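Local coordinates for protein glycoside hydrolase (Streptococcus pneumoniae serotype 4, PDB 6ORH) that probably hydrolyses alpha-L-fucosidic linkages of host glycans, as a bacterial family 29 glycoside hydrolase that holds fucose-containing sugars in its catalytic domain, at residues D308-R311 / L312-A316; Y282-S285 / V286-T290; Y145-A148 / Q149-I153; F265-E268 / D269-P272. The protein carries 2 engineered substitutions. All blocks are in the same frame, centred on the assembly; numbering follows the deposited sequence.

Interaction 1 (D308-R311 / L312-A316); sequences DIER and LYEFA
Arg311 and Glu314, three residues apart on helix 306-322, form a salt bridge: Arg311 NE donates to Glu314 OE1 over 2.9 Å with an N-H...O angle of 165°. The oxygen lies close to the guanidinium plane, yet the nitrogen meets it from above the carboxylate plane, 37° out. The arginine chain, bent at chi2 and chi3, brings NE back to Glu314, while NH1 bonds the carbonyl of Lys273.

A water extends the polar cluster. It lies between Glu314 OE2 (2.7 Å) and Glu310 OE2 (3.0 Å), within hydrogen-bonding distance of both, and takes a weak bond from Arg311 NH2. The two carboxylates are almost parallel, and their OE2 atoms are 4.4 Å apart; the water and the nearby arginine probably offset part of that repulsion.

The backbone bonds are those of a regular alpha-helix, each i to i+4, from Leu312 N to Asp308 O through Phe315 N to Arg311 O. In the TIM-barrel-type catalytic domain this helix packs on the outside of the barrel, with Leu312 and Phe315 against strand 292-295.

Apolar contact is made one turn apart by Ile309 and Tyr313, which run side by side. Ile309 CG2 meets the ring at its edge, 3.6 Å from Tyr313 CE2. Both residues also touch Val62 of helix 56-65, and Tyr313 OH bonds Glu65.

Interaction 2 (Y282-S285 / V286-T290); sequences YFHS and VGRGT. With EDO (1,2-ethanediol), chain L.
Tyr282 and Val286 supply the apolar part of this contact at the end of helix 275-284. With its CG anti to the backbone N (chi1 -176°), the tyrosine ring reaches forward to the valine, and Val286 CB sits 4.1 Å from the ring centroid, 30° off the normal, in an off-centre CH-pi contact. Val286 CG1 adds a contact with Tyr282 OH, which itself bonds Tyr323.

The flat polar groups pack without a bond between them. His284 presents an edge to Arg288: His284 CD2 stands over the middle of one guanidinium face, 3.6 Å from Arg288 CZ, with the two planes 64° apart. The extended arginine chain carries the group alongside the imidazole. Arg288 NH1 bonds the carbonyl of Ala219, and His284 ND1 is hydrogen-bonded to the carbonyl O of Glu280.

Backbone hydrogen bonds fix the turn. Gly287 N reaches Tyr282 O at 3.0 Å, an i to i+5 bond, and that carbonyl also takes Ser285 N. Ser285 O is gripped by Arg288 N (2.8 Å) and Thr290 N (3.1 Å), which approach from opposite faces of its plane. Gly287 CA makes a CA-H...O contact of 3.2 Å with Phe283 O, and Gly289 has positive phi. A 1,2-ethanediol molecule, probably from the crystallisation liquor, bonds Val286 O.

Here the turn forms an alpha-to-beta connection of the TIM-barrel-type domain, leading from helix 275-284 through a short 3-10 segment into strand 292-295.

Interaction 3 (Y145-A148 / Q149-I153); sequences YYLA and QLKEI
Four consecutive i to i+4 bonds join the halves of this stretch of helix 139-154, from Gln149 N to Tyr145 O (3.0 Å) through Glu152 N to Ala148 O. Their N-H...O angles run from 148° to 165°, as expected of a regular alpha-helix.

Tyr145 and Gln149 meet one turn apart: Gln149 OE1 stands over one face of the Tyr145 ring, with the amide tilted 41° to it. Gln149 OE1 is 3.5 Å from Tyr145 CZ, and Gln149 NE2 is 3.1 Å from Tyr145 OH. Further round, Leu150 CD1 approaches the Tyr146 ring obliquely, 3.8 Å from Tyr146 CE1. That ring swings out with CG anti to the backbone N; it stacks on Trp188, and its hydroxyl bonds the carbonyl of Leu124. Lys151 runs extended across Leu147, bringing Lys151 CE to 4.0 Å from Leu147 CG.

The chemistry is divided by helix face: apolar packing joins Tyr146, Leu147 and Leu150 to helix 185-196, whereas Gln149 NE2 and Glu152 OE1 both bond Thr86 OG1, and Glu152 is held further by Tyr84 OH and Ala87 N, which is consistent with hydrogen bonds as well as apolar packing setting the helix's position.

Interaction 4 (F265-E268 / D269-P272); sequences FYHE and DQDP
His267 and Gln270 lie side by side at the ends of a type I beta turn, their side chains pointing the same way. Each has CG anti to its carbonyl carbon, and the glutamine chain is extended, which brings its amide alongside the imidazole. Gln270 OE1 is at the edge of the ring, 3.6 Å from His267 CD2, with ring and amide planes 61° apart. OE1 meets a carbon, so this is packing; the ring nitrogens bond Asp36 (ND1) and Glu38 (NE2).

The turn itself is closed by Gln270 N to His267 O, 3.0 Å with an N-H...O angle of 164°; the donor stands above the carbonyl plane. A water ties the amide to the preceding backbone, donating to Gln270 OE1 at 2.8 Å and to Phe265 O while accepting from His267 N. Gln270 OE1 also accepts from Gly263 N, which further fixes the amide.

Glu268 folds back at chi2 (61°), so that its carboxylate accepts a 2.7 Å bond from Tyr266 OH to Glu268 OE1. The hydroxyl comes from above the carboxylate plane. A second water donates to Tyr266 OH and lies within hydrogen-bonding distance of Gln270 O. Asp269 OD1 makes a looser contact, 3.8 Å from His267 CB.

This irregular loop joins strand 250-259 to helix 275-284: Phe265 packs on helix 31-35 and meets His28 and His77 edge-to-face, near the bound fucose, while Asp271 and Pro272 rest against Lys307 of helix 306-322.

In the fold
Along the chain the order is interaction 3, interaction 4, interaction 2 and interaction 1, all within the TIM-barrel-type catalytic domain. Interaction 4 lies in the loop before helix 275-284, and interaction 2 takes in its last residues and the turn that follows, their centres 25 Å apart with no direct touch. Interaction 1, on helix 306-322, meets both: Phe315 CZ packs 3.9 Å from Tyr282 CD1, and Asp308 OD1 lies 3.4 Å from Pro272 CG. Residues 265-316 thus run from the loop near the bound fucose, through the last helix-to-strand connection, to the outer helix. Interaction 3 is separate, on helix 139-154, its centre 32 to 35 Å from the others, packing against strand 119-124.

Interaction 1 (D308-R311 / L312-A316)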
loop_
_atom_site.group_PDB
_atom_site.type_symbol
_atom_site.label_atom_id
_atom_site.label_comp_id
_atom_site.label_asym_id
_atom_site.label_seq_id
_atom_site.Cartn_x
_atom_site.Cartn_y
_atom_site.Cartn_z
ATOM N N ASP A 308 -5.462 18.248 20.247
ATOM C CA ASP A 308 -5.109 16.829 20.274
ATOM C C ASP A 308 -6.160 16.026 21.028
ATOM O O ASP A 308 -6.529 14.927 20.629
ATOM C CB ASP A 308 -3.757 16.574 20.953
ATOM C CG ASP A 308 -2.573 17.213 20.253
ATOM O OD1 ASP A 308 -2.796 18.121 19.414
ATOM O OD2 ASP A 308 -1.431 16.810 20.552
ATOM N N ILE A 309 -6.612 16.542 22.191
ATOM C CA ILE A 309 -7.629 15.861 22.953
ATOM C C ILE A 309 -8.909 15.691 22.122
ATOM O O ILE A 309 -9.489 14.603 22.076
ATOM C CB ILE A 309 -7.889 16.617 24.275
ATOM C CG1 ILE A 309 -6.643 16.597 25.165
ATOM C CG2 ILE A 309 -9.093 16.017 24.982
ATOM C CD1 ILE A 309 -6.702 17.625 26.330
ATOM N N GLU A 310 -9.370 16.783 21.484
ATOM C CA GLU A 310 -10.577 16.716 20.676
ATOM C C GLU A 310 -10.432 15.618 19.613
ATOM O O GLU A 310 -11.358 14.825 19.410
ATOM C CB GLU A 310 -10.809 18.095 20.050
ATOM C CG GLU A 310 -12.063 18.169 19.214
ATOM C CD GLU A 310 -12.405 19.633 19.008
ATOM O OE1 GLU A 310 -13.374 20.095 19.666
ATOM O OE2 GLU A 310 -11.662 20.323 18.248
ATOM N N ARG A 311 -9.247 15.571 19.004
ATOM C CA ARG A 311 -8.958 14.654 17.906
ATOM C C ARG A 311 -8.975 13.203 18.403
ATOM O O ARG A 311 -9.470 12.304 17.716
ATOM C CB ARG A 311 -7.636 15.086 17.268
ATOM C CG ARG A 311 -7.214 14.296 16.038
ATOM C CD ARG A 311 -8.206 14.355 14.885
ATOM N NE ARG A 311 -8.974 15.587 14.711
ATOM C CZ ARG A 311 -8.525 16.730 14.210
ATOM N NH1 ARG A 311 -7.257 16.876 13.871
ATOM N NH2 ARG A 311 -9.365 17.748 14.074
ATOM N N LEU A 312 -8.478 12.962 19.630
ATOM C CA LEU A 312 -8.550 11.604 20.157
ATOM C C LEU A 312 -9.986 11.128 20.391
ATOM O O LEU A 312 -10.285 9.959 20.163
ATOM C CB LEU A 312 -7.720 11.497 21.446
ATOM C CG LEU A 312 -6.220 11.694 21.300
ATOM C CD1 LEU A 312 -5.586 11.570 22.677
ATOM C CD2 LEU A 312 -5.649 10.647 20.340
ATOM N N TYR A 313 -10.876 12.018 20.893
ATOM C CA TYR A 313 -12.266 11.634 21.064
ATOM C C TYR A 313 -12.914 11.386 19.695
ATOM O O TYR A 313 -13.669 10.436 19.558
ATOM C CB TYR A 313 -13.036 12.695 21.869
ATOM C CG TYR A 313 -12.771 12.625 23.357
ATOM C CD1 TYR A 313 -13.423 11.702 24.163
ATOM C CD2 TYR A 313 -11.814 13.450 23.932
ATOM C CE1 TYR A 313 -13.159 11.621 25.523
ATOM C CE2 TYR A 313 -11.530 13.377 25.291
ATOM C CZ TYR A 313 -12.192 12.453 26.073
ATOM O OH TYR A 313 -11.883 12.365 27.406
ATOM N N GLU A 314 -12.543 12.191 18.705
ATOM C CA GLU A 314 -13.125 12.043 17.369
ATOM C C GLU A 314 -12.695 10.690 16.798
ATOM O O GLU A 314 -13.486 10.000 16.168
ATOM C CB GLU A 314 -12.617 13.129 16.424
ATOM C CG GLU A 314 -13.279 14.477 16.688
ATOM C CD GLU A 314 -12.741 15.640 15.877
ATOM O OE1 GLU A 314 -11.833 15.428 15.053
ATOM O OE2 GLU A 314 -13.228 16.780 16.085
ATOM N N PHE A 315 -11.448 10.299 17.079
ATOM C CA PHE A 315 -10.923 9.040 16.552
ATOM C C PHE A 315 -11.626 7.866 17.233
ATOM O O PHE A 315 -11.994 6.872 16.600
ATOM C CB PHE A 315 -9.393 9.063 16.700
ATOM C CG PHE A 315 -8.586 7.872 16.224
ATOM C CD1 PHE A 315 -8.971 7.130 15.118
ATOM C CD2 PHE A 315 -7.357 7.604 16.814
ATOM C CE1 PHE A 315 -8.202 6.055 14.679
ATOM C CE2 PHE A 315 -6.559 6.558 16.348
ATOM C CZ PHE A 315 -6.987 5.777 15.288
ATOM N N ALA A 316 -11.827 7.977 18.560
ATOM C CA ALA A 316 -12.524 6.945 19.298
ATOM C C ALA A 316 -13.956 6.791 18.783
ATOM O O ALA A 316 -14.446 5.673 18.648
ATOM C CB ALA A 316 -12.475 7.232 20.795
HETATM O O HOH W 1 -11.538 18.886 15.635
#

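Interaction 2 (Y282-S285 / V286-T290)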
loop_
_atom_site.group_PDB
_atom_site.type_symbol
_atom_site.label_atom_id
_atom_site.label_comp_id
_atom_site.label_asym_id
_atom_site.label_seq_id
_atom_site.Cartn_x
_atom_site.Cartn_y
_atom_site.Cartn_z
ATOM N N TYR A 282 -4.801 3.996 10.971
ATOM C CA TYR A 282 -5.455 2.903 11.667
ATOM C C TYR A 282 -5.597 1.691 10.742
ATOM O O TYR A 282 -5.245 0.567 11.121
ATOM C CB TYR A 282 -6.813 3.384 12.191
ATOM C CG TYR A 282 -7.536 2.352 13.014
ATOM C CD1 TYR A 282 -7.112 2.038 14.300
ATOM C CD2 TYR A 282 -8.633 1.673 12.507
ATOM C CE1 TYR A 282 -7.771 1.079 15.047
ATOM C CE2 TYR A 282 -9.324 0.734 13.253
ATOM C CZ TYR A 282 -8.887 0.441 14.535
ATOM O OH TYR A 282 -9.558 -0.463 15.292
ATOM N N PHE A 283 -6.067 1.924 9.505
ATOM C CA PHE A 283 -6.268 0.787 8.617
ATOM C C PHE A 283 -4.949 0.137 8.196
ATOM O O PHE A 283 -4.968 -1.043 7.802
ATOM C CB PHE A 283 -7.121 1.205 7.408
ATOM C CG PHE A 283 -8.596 1.159 7.706
ATOM C CD1 PHE A 283 -9.294 -0.043 7.682
ATOM C CD2 PHE A 283 -9.298 2.330 8.003
ATOM C CE1 PHE A 283 -10.646 -0.096 7.986
ATOM C CE2 PHE A 283 -10.657 2.275 8.289
ATOM C CZ PHE A 283 -11.336 1.067 8.289
ATOM N N HIS A 284 -3.848 0.902 8.223
ATOM C CA HIS A 284 -2.553 0.369 7.789
ATOM C C HIS A 284 -1.705 -0.139 8.953
ATOM O O HIS A 284 -0.567 -0.581 8.718
ATOM C CB HIS A 284 -1.789 1.407 6.958
ATOM C CG HIS A 284 -2.433 1.649 5.630
ATOM N ND1 HIS A 284 -3.366 2.650 5.434
ATOM C CD2 HIS A 284 -2.282 1.047 4.434
ATOM C CE1 HIS A 284 -3.776 2.650 4.182
ATOM N NE2 HIS A 284 -3.127 1.673 3.546
ATOM N N SER A 285 -2.270 -0.148 10.181
ATOM C CA SER A 285 -1.527 -0.604 11.344
ATOM C C SER A 285 -2.365 -1.692 12.013
ATOM O O SER A 285 -2.242 -2.879 11.722
ATOM C CB SER A 285 -1.131 0.576 12.276
ATOM O OG SER A 285 -2.292 1.315 12.659
ATOM N N VAL A 286 -3.367 -1.279 12.786
ATOM C CA VAL A 286 -4.288 -2.215 13.409
ATOM C C VAL A 286 -4.978 -3.044 12.324
ATOM O O VAL A 286 -5.180 -4.246 12.509
ATOM C CB VAL A 286 -5.297 -1.441 14.293
ATOM C CG1 VAL A 286 -6.424 -2.361 14.746
ATOM C CG2 VAL A 286 -4.562 -0.863 15.520
ATOM N N GLY A 287 -5.347 -2.390 11.215
ATOM C CA GLY A 287 -6.003 -3.080 10.107
ATOM C C GLY A 287 -5.069 -4.002 9.313
ATOM O O GLY A 287 -5.554 -4.710 8.437
ATOM N N ARG A 288 -3.784 -4.046 9.662
ATOM C CA ARG A 288 -2.870 -5.014 9.043
ATOM C C ARG A 288 -2.311 -5.968 10.094
ATOM O O ARG A 288 -1.365 -6.735 9.825
ATOM C CB ARG A 288 -1.783 -4.312 8.230
ATOM C CG ARG A 288 -2.350 -3.751 6.928
ATOM C CD ARG A 288 -1.292 -3.028 6.125
ATOM N NE ARG A 288 -1.886 -2.691 4.838
ATOM C CZ ARG A 288 -1.214 -2.284 3.773
ATOM N NH1 ARG A 288 0.106 -2.101 3.801
ATOM N NH2 ARG A 288 -1.878 -2.105 2.639
ATOM N N GLY A 289 -2.914 -5.966 11.280
ATOM C CA GLY A 289 -2.588 -7.002 12.254
ATOM C C GLY A 289 -1.473 -6.589 13.223
ATOM O O GLY A 289 -0.891 -7.455 13.873
ATOM N N THR A 290 -1.256 -5.285 13.392
ATOM C CA THR A 290 -0.230 -4.897 14.364
ATOM C C THR A 290 -0.712 -3.702 15.190
ATOM O O THR A 290 -1.510 -2.908 14.711
ATOM C CB THR A 290 1.099 -4.632 13.638
ATOM O OG1 THR A 290 2.172 -4.824 14.570
ATOM C CG2 THR A 290 1.191 -3.245 13.043
HETATM C C1 EDO L . -3.135 -5.964 16.365
HETATM O O1 EDO L . -3.018 -5.158 17.487
HETATM C C2 EDO L . -4.321 -5.407 15.710
HETATM O O2 EDO L . -4.577 -5.971 14.528
#

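Interaction 3 (Y145-A148 / Q149-I153)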
loop_
_atom_site.group_PDB
_atom_site.type_symbol
_atom_site.label_atom_id
_atom_site.label_comp_id
_atom_site.label_asym_id
_atom_site.label_seq_id
_atom_site.Cartn_x
_atom_site.Cartn_y
_atom_site.Cartn_z
ATOM N N TYR A 145 25.171 1.738 34.614
ATOM C CA TYR A 145 24.278 2.861 34.872
ATOM C C TYR A 145 22.892 2.538 34.303
ATOM O O TYR A 145 21.875 2.652 35.007
ATOM C CB TYR A 145 24.864 4.133 34.235
ATOM C CG TYR A 145 23.949 5.332 34.180
ATOM C CD1 TYR A 145 23.514 5.945 35.350
ATOM C CD2 TYR A 145 23.461 5.843 32.979
ATOM C CE1 TYR A 145 22.685 7.047 35.317
ATOM C CE2 TYR A 145 22.632 6.960 32.935
ATOM C CZ TYR A 145 22.212 7.545 34.118
ATOM O OH TYR A 145 21.379 8.628 34.137
ATOM N N TYR A 146 22.880 2.123 33.032
ATOM C CA TYR A 146 21.619 1.790 32.358
ATOM C C TYR A 146 20.876 0.695 33.123
ATOM O O TYR A 146 19.668 0.817 33.399
ATOM C CB TYR A 146 21.868 1.438 30.880
ATOM C CG TYR A 146 20.600 1.381 30.059
ATOM C CD1 TYR A 146 19.839 0.214 30.033
ATOM C CD2 TYR A 146 20.190 2.458 29.301
ATOM C CE1 TYR A 146 18.666 0.150 29.296
ATOM C CE2 TYR A 146 19.018 2.415 28.552
ATOM C CZ TYR A 146 18.242 1.263 28.588
ATOM O OH TYR A 146 17.093 1.174 27.837
ATOM N N LEU A 147 21.601 -0.379 33.455
ATOM C CA LEU A 147 21.039 -1.545 34.131
ATOM C C LEU A 147 20.522 -1.154 35.517
ATOM O O LEU A 147 19.447 -1.584 35.935
ATOM C CB LEU A 147 22.101 -2.653 34.219
ATOM C CG LEU A 147 21.635 -3.931 34.926
ATOM C CD1 LEU A 147 20.428 -4.546 34.220
ATOM C CD2 LEU A 147 22.772 -4.952 35.014
ATOM N N ALA A 148 21.293 -0.346 36.250
ATOM C CA ALA A 148 20.831 0.122 37.554
ATOM C C ALA A 148 19.520 0.900 37.433
ATOM O O ALA A 148 18.686 0.815 38.327
ATOM C CB ALA A 148 21.884 0.955 38.242
ATOM N N GLN A 149 19.344 1.661 36.345
ATOM C CA GLN A 149 18.093 2.390 36.195
ATOM C C GLN A 149 16.957 1.422 35.862
ATOM O O GLN A 149 15.845 1.601 36.374
ATOM C CB GLN A 149 18.276 3.570 35.235
ATOM C CG GLN A 149 19.169 4.624 35.871
ATOM C CD GLN A 149 19.190 5.874 35.041
ATOM O OE1 GLN A 149 19.144 5.831 33.801
ATOM N NE2 GLN A 149 19.300 6.992 35.731
ATOM N N LEU A 150 17.219 0.439 34.991
ATOM C CA LEU A 150 16.214 -0.596 34.751
ATOM C C LEU A 150 15.742 -1.169 36.094
ATOM O O LEU A 150 14.534 -1.352 36.292
ATOM C CB LEU A 150 16.761 -1.719 33.866
ATOM C CG LEU A 150 16.967 -1.403 32.376
ATOM C CD1 LEU A 150 17.534 -2.621 31.664
ATOM C CD2 LEU A 150 15.650 -0.979 31.738
ATOM N N LYS A 151 16.695 -1.475 37.004
ATOM C CA LYS A 151 16.350 -2.080 38.287
ATOM C C LYS A 151 15.510 -1.116 39.121
ATOM O O LYS A 151 14.509 -1.514 39.720
ATOM C CB LYS A 151 17.645 -2.466 39.015
ATOM C CG LYS A 151 18.302 -3.691 38.385
ATOM C CD LYS A 151 19.636 -4.042 39.028
ATOM C CE LYS A 151 20.253 -5.292 38.435
ATOM N NZ LYS A 151 21.540 -5.585 39.110
ATOM N N GLU A 152 15.900 0.160 39.162
ATOM C CA GLU A 152 15.150 1.163 39.912
ATOM C C GLU A 152 13.708 1.240 39.424
ATOM O O GLU A 152 12.776 1.394 40.222
ATOM C CB GLU A 152 15.685 2.567 39.657
ATOM C CG GLU A 152 16.864 2.896 40.509
ATOM C CD GLU A 152 17.332 4.334 40.367
ATOM O OE1 GLU A 152 17.365 4.862 39.226
ATOM O OE2 GLU A 152 17.630 4.940 41.419
ATOM N N ILE A 153 13.534 1.157 38.108
ATOM C CA ILE A 153 12.218 1.401 37.532
ATOM C C ILE A 153 11.361 0.155 37.717
ATOM O O ILE A 153 10.159 0.265 38.039
ATOM C CB ILE A 153 12.372 1.760 36.038
ATOM C CG1 ILE A 153 13.054 3.132 35.888
ATOM C CG2 ILE A 153 11.019 1.717 35.332
ATOM C CD1 ILE A 153 13.679 3.355 34.498
#

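Interaction 4 (F265-E268 / D269-P272)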
loop_
_atom_site.group_PDB
_atom_site.type_symbol
_atom_site.label_atom_id
_atom_site.label_comp_id
_atom_site.label_asym_id
_atom_site.label_seq_id
_atom_site.Cartn_x
_atom_site.Cartn_y
_atom_site.Cartn_z
ATOM N N PHE A 265 7.928 15.656 20.203
ATOM C CA PHE A 265 7.694 16.577 21.313
ATOM C C PHE A 265 6.694 17.641 20.896
ATOM O O PHE A 265 6.426 17.806 19.711
ATOM C CB PHE A 265 9.012 17.194 21.795
ATOM C CG PHE A 265 9.881 16.197 22.522
ATOM C CD1 PHE A 265 10.732 15.324 21.837
ATOM C CD2 PHE A 265 9.822 16.097 23.906
ATOM C CE1 PHE A 265 11.508 14.406 22.544
ATOM C CE2 PHE A 265 10.604 15.175 24.600
ATOM C CZ PHE A 265 11.459 14.333 23.918
ATOM N N TYR A 266 6.118 18.334 21.886
ATOM C CA TYR A 266 5.151 19.388 21.624
ATOM C C TYR A 266 5.854 20.637 21.087
ATOM O O TYR A 266 6.852 21.083 21.648
ATOM C CB TYR A 266 4.393 19.746 22.911
ATOM C CG TYR A 266 3.420 20.871 22.669
ATOM C CD1 TYR A 266 2.150 20.617 22.169
ATOM C CD2 TYR A 266 3.818 22.185 22.860
ATOM C CE1 TYR A 266 1.260 21.651 21.896
ATOM C CE2 TYR A 266 2.938 23.228 22.600
ATOM C CZ TYR A 266 1.670 22.959 22.117
ATOM O OH TYR A 266 0.792 23.974 21.837
ATOM N N HIS A 267 5.327 21.178 19.982
ATOM C CA HIS A 267 5.764 22.461 19.414
ATOM C C HIS A 267 4.515 23.295 19.153
ATOM O O HIS A 267 3.567 22.819 18.531
ATOM C CB HIS A 267 6.514 22.200 18.098
ATOM C CG HIS A 267 7.666 21.268 18.298
ATOM N ND1 HIS A 267 8.791 21.646 18.973
ATOM C CD2 HIS A 267 7.833 19.964 17.956
ATOM C CE1 HIS A 267 9.631 20.629 19.054
ATOM N NE2 HIS A 267 9.063 19.581 18.424
ATOM N N GLU A 268 4.503 24.542 19.655
ATOM C CA GLU A 268 3.309 25.372 19.572
ATOM C C GLU A 268 2.811 25.500 18.126
ATOM O O GLU A 268 1.606 25.535 17.889
ATOM C CB GLU A 268 3.608 26.766 20.136
ATOM C CG GLU A 268 2.354 27.608 20.280
ATOM C CD GLU A 268 1.303 27.037 21.219
ATOM O OE1 GLU A 268 1.688 26.444 22.254
ATOM O OE2 GLU A 268 0.091 27.183 20.914
ATOM N N ASP A 269 3.742 25.613 17.178
ATOM C CA ASP A 269 3.389 25.914 15.793
ATOM C C ASP A 269 2.927 24.673 15.021
ATOM O O ASP A 269 2.595 24.763 13.837
ATOM C CB ASP A 269 4.523 26.662 15.080
ATOM C CG ASP A 269 5.807 25.875 14.825
ATOM O OD1 ASP A 269 5.932 24.731 15.314
ATOM O OD2 ASP A 269 6.695 26.417 14.124
ATOM N N GLN A 270 2.834 23.515 15.683
ATOM C CA GLN A 270 2.378 22.320 14.991
ATOM C C GLN A 270 0.922 22.014 15.323
ATOM O O GLN A 270 0.407 22.362 16.388
ATOM C CB GLN A 270 3.283 21.143 15.348
ATOM C CG GLN A 270 4.642 21.244 14.666
ATOM C CD GLN A 270 5.590 20.103 14.960
ATOM O OE1 GLN A 270 5.233 19.118 15.615
ATOM N NE2 GLN A 270 6.822 20.247 14.488
ATOM N N ASP A 271 0.273 21.303 14.405
ATOM C CA ASP A 271 -1.093 20.865 14.606
ATOM C C ASP A 271 -1.157 19.343 14.580
ATOM O O ASP A 271 -0.359 18.714 13.873
ATOM C CB ASP A 271 -1.961 21.416 13.475
ATOM C CG ASP A 271 -2.098 22.927 13.565
ATOM O OD1 ASP A 271 -2.523 23.404 14.621
ATOM O OD2 ASP A 271 -1.785 23.609 12.573
ATOM N N PRO A 272 -2.139 18.714 15.264
ATOM C CA PRO A 272 -2.337 17.266 15.169
ATOM C C PRO A 272 -2.846 16.862 13.790
ATOM O O PRO A 272 -3.462 17.661 13.076
ATOM C CB PRO A 272 -3.448 16.942 16.168
ATOM C CG PRO A 272 -4.184 18.281 16.292
ATOM C CD PRO A 272 -3.138 19.355 16.140
HETATM O O HOH W 2 4.320 19.042 18.222
HETATM O O HOH W 3 -0.488 23.280 19.148
HETATM O O HOH W 4 -0.532 25.283 16.093
#